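Local atomic coordinates of extracellular endo-alpha-(1->5)-L-arabinanase 1 (PDB entry 1UV4), a protein that cuts internal alpha-(1->5)-L-arabinofuranosyl linkages of linear arabinan and branched sugar beet arabinan, with a calcium ion as cofactor, in plant cell-wall breakdown. Residues P187-S201 and P253-V265. Residues are numbered along the deposited sequence; the frame is centred on the assembly and turned at random.
Sequences PTLTYQNGYYYLMVS and PGGQDIVNGNILV. With CA (calcium ion), chain D; EDO (1,2-ethanediol), chain G.
Two neighbouring blades of the beta-propeller meet where T188, on strand 184-192, and I258, on strand 250-259, face each other. These are the innermost strands of their blades, and their residues 187-192 and 253-259 run side by side at 20° beside the central calcium ion. No backbone ladder joins them, so side chains bridge the gap. With OG1 anti to the backbone N (chi1 -173°), T188 accepts a nearly straight bond from I258 N (3.1 Å, 162°); the same hydroxyl also bonds E135. I258 CD1 rests on the methyl CG2 of T190 (3.5 Å), the two side chains crossing at about a right angle.

In the five-bladed propeller of family 43, the axial strands present the metal ligands: D257 grips calcium with both OD1 (2.3 Å) and OD2 (2.6 Å), joined by D77, E135 and waters. The carboxylate's two oxygens allow this bidentate hold, aspartate's short chain keeps it close to the strand, and T16 hydrogen-bonds its OD2.

One residue before D257, Q256 bends back at chi2 and offers OE1 to S201 OG (2.7 Å), whose proton it receives. S201 OG in turn accepts a hydrogen bond from G255 N (2.8 Å), while G254, lacking a side chain, lets it come close. The flexible thioether of M199 lays SD against L264 CD1 (3.7 Å).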
ATOM      1  N   PRO A 187      -4.141   0.383  -2.745  1.00 12.31           N
ATOM      2  CA  PRO A 187      -4.120  -0.749  -3.669  1.00 12.50           C
ATOM      3  C   PRO A 187      -2.922  -1.687  -3.486  1.00 11.44           C
ATOM      4  O   PRO A 187      -1.845  -1.306  -3.091  1.00 11.87           O
ATOM      5  CB  PRO A 187      -4.043  -0.066  -5.026  1.00 13.46           C
ATOM      6  CG  PRO A 187      -3.261   1.170  -4.753  1.00 13.06           C
ATOM      7  CD  PRO A 187      -3.825   1.654  -3.416  1.00 13.32           C
ATOM      8  N   THR A 188      -3.189  -2.955  -3.845  1.00 11.63           N
ATOM      9  CA  THR A 188      -2.145  -3.940  -4.087  1.00 12.73           C
ATOM     10  C   THR A 188      -2.541  -4.735  -5.323  1.00 11.56           C
ATOM     11  O   THR A 188      -3.691  -4.989  -5.540  1.00 13.02           O
ATOM     12  CB  THR A 188      -1.894  -4.847  -2.825  1.00 14.88           C
ATOM     13  OG1 THR A 188      -0.741  -5.684  -3.067  1.00 14.58           O
ATOM     14  CG2 THR A 188      -3.016  -5.780  -2.538  1.00 17.67           C
ATOM     15  N   LEU A 189      -1.573  -5.033  -6.178  1.00 13.76           N
ATOM     16  CA  LEU A 189      -1.840  -5.565  -7.502  1.00 12.73           C
ATOM     17  C   LEU A 189      -0.793  -6.577  -7.855  1.00 13.77           C
ATOM     18  O   LEU A 189       0.389  -6.286  -7.718  1.00 14.69           O
ATOM     19  CB  LEU A 189      -1.837  -4.377  -8.492  1.00 15.54           C
ATOM     20  CG  LEU A 189      -2.591  -4.316  -9.837  1.00 17.68           C
ATOM     21  CD1 LEU A 189      -3.647  -5.339  -9.983  0.50 19.19           C
ATOM     22  CD2 LEU A 189      -3.115  -2.920 -10.230  0.50 18.68           C
ATOM     23  N   THR A 190      -1.222  -7.748  -8.348  1.00 12.30           N
ATOM     24  CA  THR A 190      -0.319  -8.824  -8.723  1.00 12.86           C
ATOM     25  C   THR A 190      -0.879  -9.550  -9.927  1.00 12.41           C
ATOM     26  O   THR A 190      -2.091  -9.530 -10.156  1.00 13.70           O
ATOM     27  CB  THR A 190      -0.130  -9.790  -7.525  1.00 13.11           C
ATOM     28  OG1 THR A 190       0.886 -10.783  -7.822  1.00 14.74           O
ATOM     29  CG2 THR A 190      -1.393 -10.600  -7.224  1.00 15.05           C
ATOM     30  N   TYR A 191       0.008 -10.188 -10.689  1.00 12.19           N
ATOM     31  CA  TYR A 191      -0.385 -11.010 -11.825  1.00 12.38           C
ATOM     32  C   TYR A 191      -0.142 -12.489 -11.476  1.00 13.90           C
ATOM     33  O   TYR A 191       0.995 -12.883 -11.173  1.00 13.80           O
ATOM     34  CB  TYR A 191       0.419 -10.564 -13.040  1.00 13.33           C
ATOM     35  CG  TYR A 191       0.124 -11.334 -14.296  1.00 11.04           C
ATOM     36  CD1 TYR A 191      -1.057 -11.125 -14.994  1.00 11.53           C
ATOM     37  CD2 TYR A 191       1.017 -12.284 -14.749  1.00 12.93           C
ATOM     38  CE1 TYR A 191      -1.336 -11.854 -16.161  1.00 12.04           C
ATOM     39  CE2 TYR A 191       0.755 -13.037 -15.859  1.00 11.56           C
ATOM     40  CZ  TYR A 191      -0.406 -12.797 -16.580  1.00 13.33           C
ATOM     41  OH  TYR A 191      -0.612 -13.570 -17.708  1.00 15.12           O
ATOM     42  N   GLN A 192      -1.215 -13.293 -11.493  1.00 13.90           N
ATOM     43  CA  GLN A 192      -1.138 -14.719 -11.152  1.00 15.13           C
ATOM     44  C   GLN A 192      -2.071 -15.471 -12.079  1.00 15.16           C
ATOM     45  O   GLN A 192      -3.216 -15.055 -12.250  1.00 14.70           O
ATOM     46  CB  GLN A 192      -1.625 -14.971  -9.716  1.00 16.75           C
ATOM     47  CG  GLN A 192      -0.916 -14.186  -8.679  1.00 19.06           C
ATOM     48  CD  GLN A 192       0.505 -14.654  -8.455  1.00 19.93           C
ATOM     49  OE1 GLN A 192       0.809 -15.854  -8.581  1.00 22.84           O
ATOM     50  NE2 GLN A 192       1.393 -13.712  -8.155  1.00 23.04           N
ATOM     51  N   ASN A 193      -1.593 -16.567 -12.665  1.00 14.98           N
ATOM     52  CA  ASN A 193      -2.463 -17.472 -13.446  1.00 15.41           C
ATOM     53  C   ASN A 193      -3.295 -16.781 -14.513  1.00 14.19           C
ATOM     54  O   ASN A 193      -4.489 -17.077 -14.722  1.00 14.93           O
ATOM     55  CB  ASN A 193      -3.413 -18.220 -12.528  1.00 15.70           C
ATOM     56  CG  ASN A 193      -2.709 -18.904 -11.399  1.00 19.09           C
ATOM     57  OD1 ASN A 193      -1.668 -19.553 -11.590  1.00 23.38           O
ATOM     58  ND2 ASN A 193      -3.273 -18.781 -10.196  1.00 23.84           N
ATOM     59  N   GLY A 194      -2.658 -15.881 -15.224  1.00 13.36           N
ATOM     60  CA  GLY A 194      -3.288 -15.306 -16.379  1.00 13.33           C
ATOM     61  C   GLY A 194      -4.205 -14.162 -16.067  1.00 12.50           C
ATOM     62  O   GLY A 194      -4.781 -13.632 -17.005  1.00 14.88           O
ATOM     63  N   TYR A 195      -4.310 -13.767 -14.792  1.00 11.84           N
ATOM     64  CA  TYR A 195      -5.097 -12.599 -14.401  1.00 12.26           C
ATOM     65  C   TYR A 195      -4.322 -11.595 -13.586  1.00 11.58           C
ATOM     66  O   TYR A 195      -3.462 -11.952 -12.786  1.00 11.71           O
ATOM     67  CB  TYR A 195      -6.330 -12.963 -13.549  1.00 12.61           C
ATOM     68  CG  TYR A 195      -7.506 -13.593 -14.269  1.00 12.19           C
ATOM     69  CD1 TYR A 195      -8.445 -12.807 -14.917  1.00 13.97           C
ATOM     70  CD2 TYR A 195      -7.683 -14.970 -14.256  1.00 15.63           C
ATOM     71  CE1 TYR A 195      -9.523 -13.380 -15.560  1.00 14.19           C
ATOM     72  CE2 TYR A 195      -8.747 -15.550 -14.908  1.00 14.73           C
ATOM     73  CZ  TYR A 195      -9.664 -14.743 -15.536  1.00 14.02           C
ATOM     74  OH  TYR A 195     -10.732 -15.336 -16.184  1.00 17.52           O
ATOM     75  N   TYR A 196      -4.686 -10.346 -13.792  1.00 11.12           N
ATOM     76  CA  TYR A 196      -4.332  -9.276 -12.866  1.00 11.98           C
ATOM     77  C   TYR A 196      -5.346  -9.245 -11.738  1.00 11.85           C
ATOM     78  O   TYR A 196      -6.552  -9.316 -11.960  1.00 12.36           O
ATOM     79  CB  TYR A 196      -4.256  -7.936 -13.590  1.00 11.32           C
ATOM     80  CG  TYR A 196      -3.133  -7.923 -14.609  1.00 12.45           C
ATOM     81  CD1 TYR A 196      -1.817  -7.670 -14.238  1.00 12.45           C
ATOM     82  CD2 TYR A 196      -3.389  -8.182 -15.942  1.00 11.98           C
ATOM     83  CE1 TYR A 196      -0.773  -7.654 -15.160  1.00 12.28           C
ATOM     84  CE2 TYR A 196      -2.359  -8.178 -16.878  1.00 11.01           C
ATOM     85  CZ  TYR A 196      -1.044  -7.904 -16.489  1.00 12.21           C
ATOM     86  OH  TYR A 196      -0.028  -7.886 -17.427  1.00 11.39           O
ATOM     87  N   TYR A 197      -4.848  -9.173 -10.510  1.00 11.94           N
ATOM     88  CA  TYR A 197      -5.681  -9.046  -9.321  1.00 12.33           C
ATOM     89  C   TYR A 197      -5.412  -7.752  -8.611  1.00 12.72           C
ATOM     90  O   TYR A 197      -4.244  -7.427  -8.361  1.00 13.93           O
ATOM     91  CB  TYR A 197      -5.454 -10.201  -8.335  1.00 12.27           C
ATOM     92  CG  TYR A 197      -5.886 -11.540  -8.883  1.00 11.79           C
ATOM     93  CD1 TYR A 197      -7.202 -12.010  -8.732  1.00 13.36           C
ATOM     94  CD2 TYR A 197      -4.986 -12.334  -9.596  1.00 12.49           C
ATOM     95  CE1 TYR A 197      -7.595 -13.226  -9.272  1.00 13.99           C
ATOM     96  CE2 TYR A 197      -5.389 -13.575 -10.163  1.00 12.97           C
ATOM     97  CZ  TYR A 197      -6.683 -14.019  -9.986  1.00 11.43           C
ATOM     98  OH  TYR A 197      -7.086 -15.229 -10.514  1.00 12.10           O
ATOM     99  N   LEU A 198      -6.469  -7.026  -8.299  1.00 12.58           N
ATOM    100  CA  LEU A 198      -6.409  -5.784  -7.527  1.00 12.60           C
ATOM    101  C   LEU A 198      -7.124  -5.997  -6.192  1.00 13.04           C
ATOM    102  O   LEU A 198      -8.272  -6.421  -6.167  1.00 13.65           O
ATOM    103  CB  LEU A 198      -7.080  -4.666  -8.262  1.00 12.98           C
ATOM    104  CG  LEU A 198      -7.163  -3.335  -7.517  1.00 14.15           C
ATOM    105  CD1 LEU A 198      -5.799  -2.714  -7.252  1.00 14.15           C
ATOM    106  CD2 LEU A 198      -8.017  -2.361  -8.331  1.00 13.66           C
ATOM    107  N   MET A 199      -6.446  -5.755  -5.086  1.00 13.09           N
ATOM    108  CA  MET A 199      -7.076  -5.634  -3.792  1.00 13.00           C
ATOM    109  C   MET A 199      -7.021  -4.178  -3.346  1.00 12.84           C
ATOM    110  O   MET A 199      -6.046  -3.487  -3.603  1.00 13.81           O
ATOM    111  CB  MET A 199      -6.369  -6.465  -2.740  1.00 14.57           C
ATOM    112  CG  MET A 199      -6.266  -7.880  -3.040  1.00 15.29           C
ATOM    113  SD  MET A 199      -5.558  -8.775  -1.593  1.00 21.77           S
ATOM    114  CE  MET A 199      -5.611 -10.439  -2.153  1.00 18.50           C
ATOM    115  N   VAL A 200      -8.094  -3.707  -2.716  1.00 12.65           N
ATOM    116  CA  VAL A 200      -8.135  -2.377  -2.141  1.00 13.57           C
ATOM    117  C   VAL A 200      -8.686  -2.488  -0.715  1.00 12.50           C
ATOM    118  O   VAL A 200      -9.290  -3.487  -0.339  1.00 13.45           O
ATOM    119  CB  VAL A 200      -9.001  -1.400  -2.969  1.00 13.05           C
ATOM    120  CG1 VAL A 200      -8.498  -1.307  -4.357  1.00 14.10           C
ATOM    121  CG2 VAL A 200     -10.457  -1.822  -2.970  1.00 14.92           C
ATOM    122  N   SER A 201      -8.383  -1.495   0.112  1.00 12.32           N
ATOM    123  CA  SER A 201      -9.076  -1.316   1.377  1.00 12.16           C
ATOM    124  C   SER A 201     -10.315  -0.447   1.154  1.00 12.63           C
ATOM    125  O   SER A 201     -10.198   0.632   0.595  1.00 12.69           O
ATOM    126  CB  SER A 201      -8.131  -0.655   2.374  1.00 12.49           C
ATOM    127  OG  SER A 201      -7.021  -1.488   2.634  1.00 14.03           O
ATOM    128  N   PRO A 253      -9.665  -4.399   9.136  1.00 13.99           N
ATOM    129  CA  PRO A 253      -8.489  -4.831   8.360  1.00 14.60           C
ATOM    130  C   PRO A 253      -8.309  -4.012   7.097  1.00 14.60           C
ATOM    131  O   PRO A 253      -9.251  -3.619   6.446  1.00 15.51           O
ATOM    132  CB  PRO A 253      -8.791  -6.267   7.981  1.00 15.22           C
ATOM    133  CG  PRO A 253     -10.282  -6.318   8.009  1.00 15.29           C
ATOM    134  CD  PRO A 253     -10.694  -5.450   9.168  1.00 14.73           C
ATOM    135  N   GLY A 254      -7.055  -3.730   6.779  1.00 13.31           N
ATOM    136  CA  GLY A 254      -6.733  -2.941   5.607  1.00 13.20           C
ATOM    137  C   GLY A 254      -5.268  -2.699   5.447  1.00 13.17           C
ATOM    138  O   GLY A 254      -4.441  -3.312   6.141  1.00 12.31           O
ATOM    139  N   GLY A 255      -4.919  -1.820   4.521  1.00 12.29           N
ATOM    140  CA  GLY A 255      -3.524  -1.558   4.265  1.00 12.89           C
ATOM    141  C   GLY A 255      -2.798  -2.775   3.768  1.00 12.87           C
ATOM    142  O   GLY A 255      -1.592  -2.934   3.978  1.00 13.95           O
ATOM    143  N   GLN A 256      -3.515  -3.649   3.067  1.00 13.00           N
ATOM    144  CA  GLN A 256      -2.980  -4.957   2.695  1.00 13.78           C
ATOM    145  C   GLN A 256      -1.954  -4.873   1.589  1.00 12.94           C
ATOM    146  O   GLN A 256      -1.985  -3.986   0.719  1.00 13.26           O
ATOM    147  CB  GLN A 256      -4.133  -5.859   2.291  1.00 13.29           C
ATOM    148  CG  GLN A 256      -4.746  -5.534   0.905  1.00 15.50           C
ATOM    149  CD  GLN A 256      -5.508  -4.202   0.875  1.00 11.93           C
ATOM    150  OE1 GLN A 256      -6.241  -3.897   1.813  1.00 16.42           O
ATOM    151  NE2 GLN A 256      -5.272  -3.403  -0.186  1.00 15.13           N
ATOM    152  N   ASP A 257      -0.979  -5.789   1.637  1.00 12.74           N
ATOM    153  CA  ASP A 257       0.033  -5.858   0.600  1.00 12.99           C
ATOM    154  C   ASP A 257       0.382  -7.285   0.339  1.00 13.43           C
ATOM    155  O   ASP A 257       0.422  -8.108   1.272  1.00 12.85           O
ATOM    156  CB  ASP A 257       1.261  -5.046   1.037  1.00 12.81           C
ATOM    157  CG  ASP A 257       2.126  -4.680  -0.103  1.00 16.05           C
ATOM    158  OD1 ASP A 257       1.659  -4.514  -1.258  1.00 20.39           O
ATOM    159  OD2 ASP A 257       3.301  -4.501   0.069  1.00 16.02           O
ATOM    160  N   ILE A 258       0.472  -7.611  -0.943  1.00 15.34           N
ATOM    161  CA  ILE A 258       0.839  -8.972  -1.402  1.00 15.76           C
ATOM    162  C   ILE A 258       2.334  -9.033  -1.474  1.00 15.83           C
ATOM    163  O   ILE A 258       2.976  -8.200  -2.174  1.00 15.63           O
ATOM    164  CB  ILE A 258       0.227  -9.292  -2.743  1.00 15.30           C
ATOM    165  CG1 ILE A 258      -1.304  -9.335  -2.637  1.00 15.19           C
ATOM    166  CG2 ILE A 258       0.716 -10.653  -3.173  1.00 15.88           C
ATOM    167  CD1 ILE A 258      -2.030  -9.194  -4.033  1.00 16.92           C
ATOM    168  N   VAL A 259       2.910  -9.990  -0.751  1.00 14.18           N
ATOM    169  CA  VAL A 259       4.314 -10.183  -0.588  1.00 16.14           C
ATOM    170  C   VAL A 259       4.706 -11.562  -1.232  1.00 16.21           C
ATOM    171  O   VAL A 259       4.092 -12.601  -0.969  1.00 16.37           O
ATOM    172  CB  VAL A 259       4.669 -10.007   0.914  1.00 16.58           C
ATOM    173  CG1 VAL A 259       6.085 -10.435   1.153  1.00 17.31           C
ATOM    174  CG2 VAL A 259       4.416  -8.567   1.336  1.00 18.10           C
ATOM    175  N   ASN A 260       5.704 -11.573  -2.117  1.00 16.66           N
ATOM    176  CA  ASN A 260       6.143 -12.817  -2.789  1.00 16.88           C
ATOM    177  C   ASN A 260       5.022 -13.596  -3.519  1.00 15.61           C
ATOM    178  O   ASN A 260       5.126 -14.801  -3.749  1.00 16.33           O
ATOM    179  CB  ASN A 260       6.826 -13.772  -1.787  1.00 17.04           C
ATOM    180  CG  ASN A 260       8.081 -13.179  -1.142  1.00 21.47           C
ATOM    181  OD1 ASN A 260       8.418 -12.003  -1.338  1.00 25.16           O
ATOM    182  ND2 ASN A 260       8.785 -14.012  -0.366  1.00 23.94           N
ATOM    183  N   GLY A 261       3.961 -12.916  -3.905  1.00 14.47           N
ATOM    184  CA  GLY A 261       2.865 -13.521  -4.620  1.00 14.40           C
ATOM    185  C   GLY A 261       1.873 -14.285  -3.752  1.00 15.47           C
ATOM    186  O   GLY A 261       0.709 -14.300  -4.119  1.00 17.88           O
ATOM    187  N   ASN A 262       2.302 -14.817  -2.594  1.00 14.55           N
ATOM    188  CA  ASN A 262       1.522 -15.778  -1.799  1.00 13.85           C
ATOM    189  C   ASN A 262       1.485 -15.559  -0.295  1.00 14.13           C
ATOM    190  O   ASN A 262       1.320 -16.505   0.477  1.00 14.69           O
ATOM    191  CB  ASN A 262       2.029 -17.215  -2.076  1.00 13.98           C
ATOM    192  CG  ASN A 262       3.445 -17.458  -1.608  1.00 12.66           C
ATOM    193  OD1 ASN A 262       4.072 -16.638  -0.956  1.00 15.25           O
ATOM    194  ND2 ASN A 262       3.992 -18.641  -1.988  1.00 16.61           N
ATOM    195  N   ILE A 263       1.700 -14.320   0.099  1.00 13.12           N
ATOM    196  CA  ILE A 263       1.590 -13.893   1.485  1.00 12.69           C
ATOM    197  C   ILE A 263       0.813 -12.612   1.478  1.00 13.36           C
ATOM    198  O   ILE A 263       1.127 -11.761   0.670  1.00 14.50           O
ATOM    199  CB  ILE A 263       2.986 -13.632   2.107  1.00 12.11           C
ATOM    200  CG1 ILE A 263       3.834 -14.915   2.056  1.00 12.48           C
ATOM    201  CG2 ILE A 263       2.820 -13.062   3.538  1.00 12.76           C
ATOM    202  CD1 ILE A 263       5.282 -14.747   2.568  1.00 14.06           C
ATOM    203  N   LEU A 264      -0.173 -12.470   2.364  1.00 11.99           N
ATOM    204  CA  LEU A 264      -0.885 -11.215   2.518  1.00 13.38           C
ATOM    205  C   LEU A 264      -0.598 -10.644   3.882  1.00 13.15           C
ATOM    206  O   LEU A 264      -0.897 -11.277   4.893  1.00 12.56           O
ATOM    207  CB  LEU A 264      -2.404 -11.415   2.338  1.00 14.34           C
ATOM    208  CG  LEU A 264      -3.138 -10.076   2.210  1.00 16.72           C
ATOM    209  CD1 LEU A 264      -2.888  -9.388   0.908  1.00 18.15           C
ATOM    210  CD2 LEU A 264      -4.631 -10.179   2.472  1.00 22.00           C
ATOM    211  N   VAL A 265       0.001  -9.468   3.903  1.00 12.44           N
ATOM    212  CA  VAL A 265       0.177  -8.711   5.125  1.00 12.36           C
ATOM    213  C   VAL A 265      -0.895  -7.639   5.162  1.00 12.95           C
ATOM    214  O   VAL A 265      -1.339  -7.140   4.126  1.00 14.05           O
ATOM    215  CB  VAL A 265       1.624  -8.086   5.258  1.00 11.93           C
ATOM    216  CG1 VAL A 265       2.684  -9.205   5.159  1.00 12.42           C
ATOM    217  CG2 VAL A 265       1.893  -7.011   4.222  1.00 12.43           C
TER
HETATM  218 CA    CA D1294       3.542  -3.999  -2.503  1.00 13.77          CA
HETATM  219  C1  EDO G1297       8.389  -7.046  -1.298  0.50 28.51           C
HETATM  220  O1  EDO G1297       7.323  -6.688  -0.460  0.50 30.57           O
HETATM  221  C2  EDO G1297       8.185  -8.441  -1.855  0.50 30.73           C
HETATM  222  O2  EDO G1297       9.429  -8.985  -2.223  0.50 29.34           O
HETATM  223  O   HOH W   1       0.254  -1.917  -1.260  1.00 17.94           O
HETATM  224  O   HOH W   2       2.702  -5.778  -3.777  1.00 12.88           O
HETATM  225  O   HOH W   3       4.790  -6.415  -2.206  0.50 13.49           O
HETATM  226  O   HOH W   4       5.037  -3.575  -4.389  1.00 14.60           O
HETATM  227  O   HOH W   5       5.599  -4.505  -1.548  0.50 15.01           O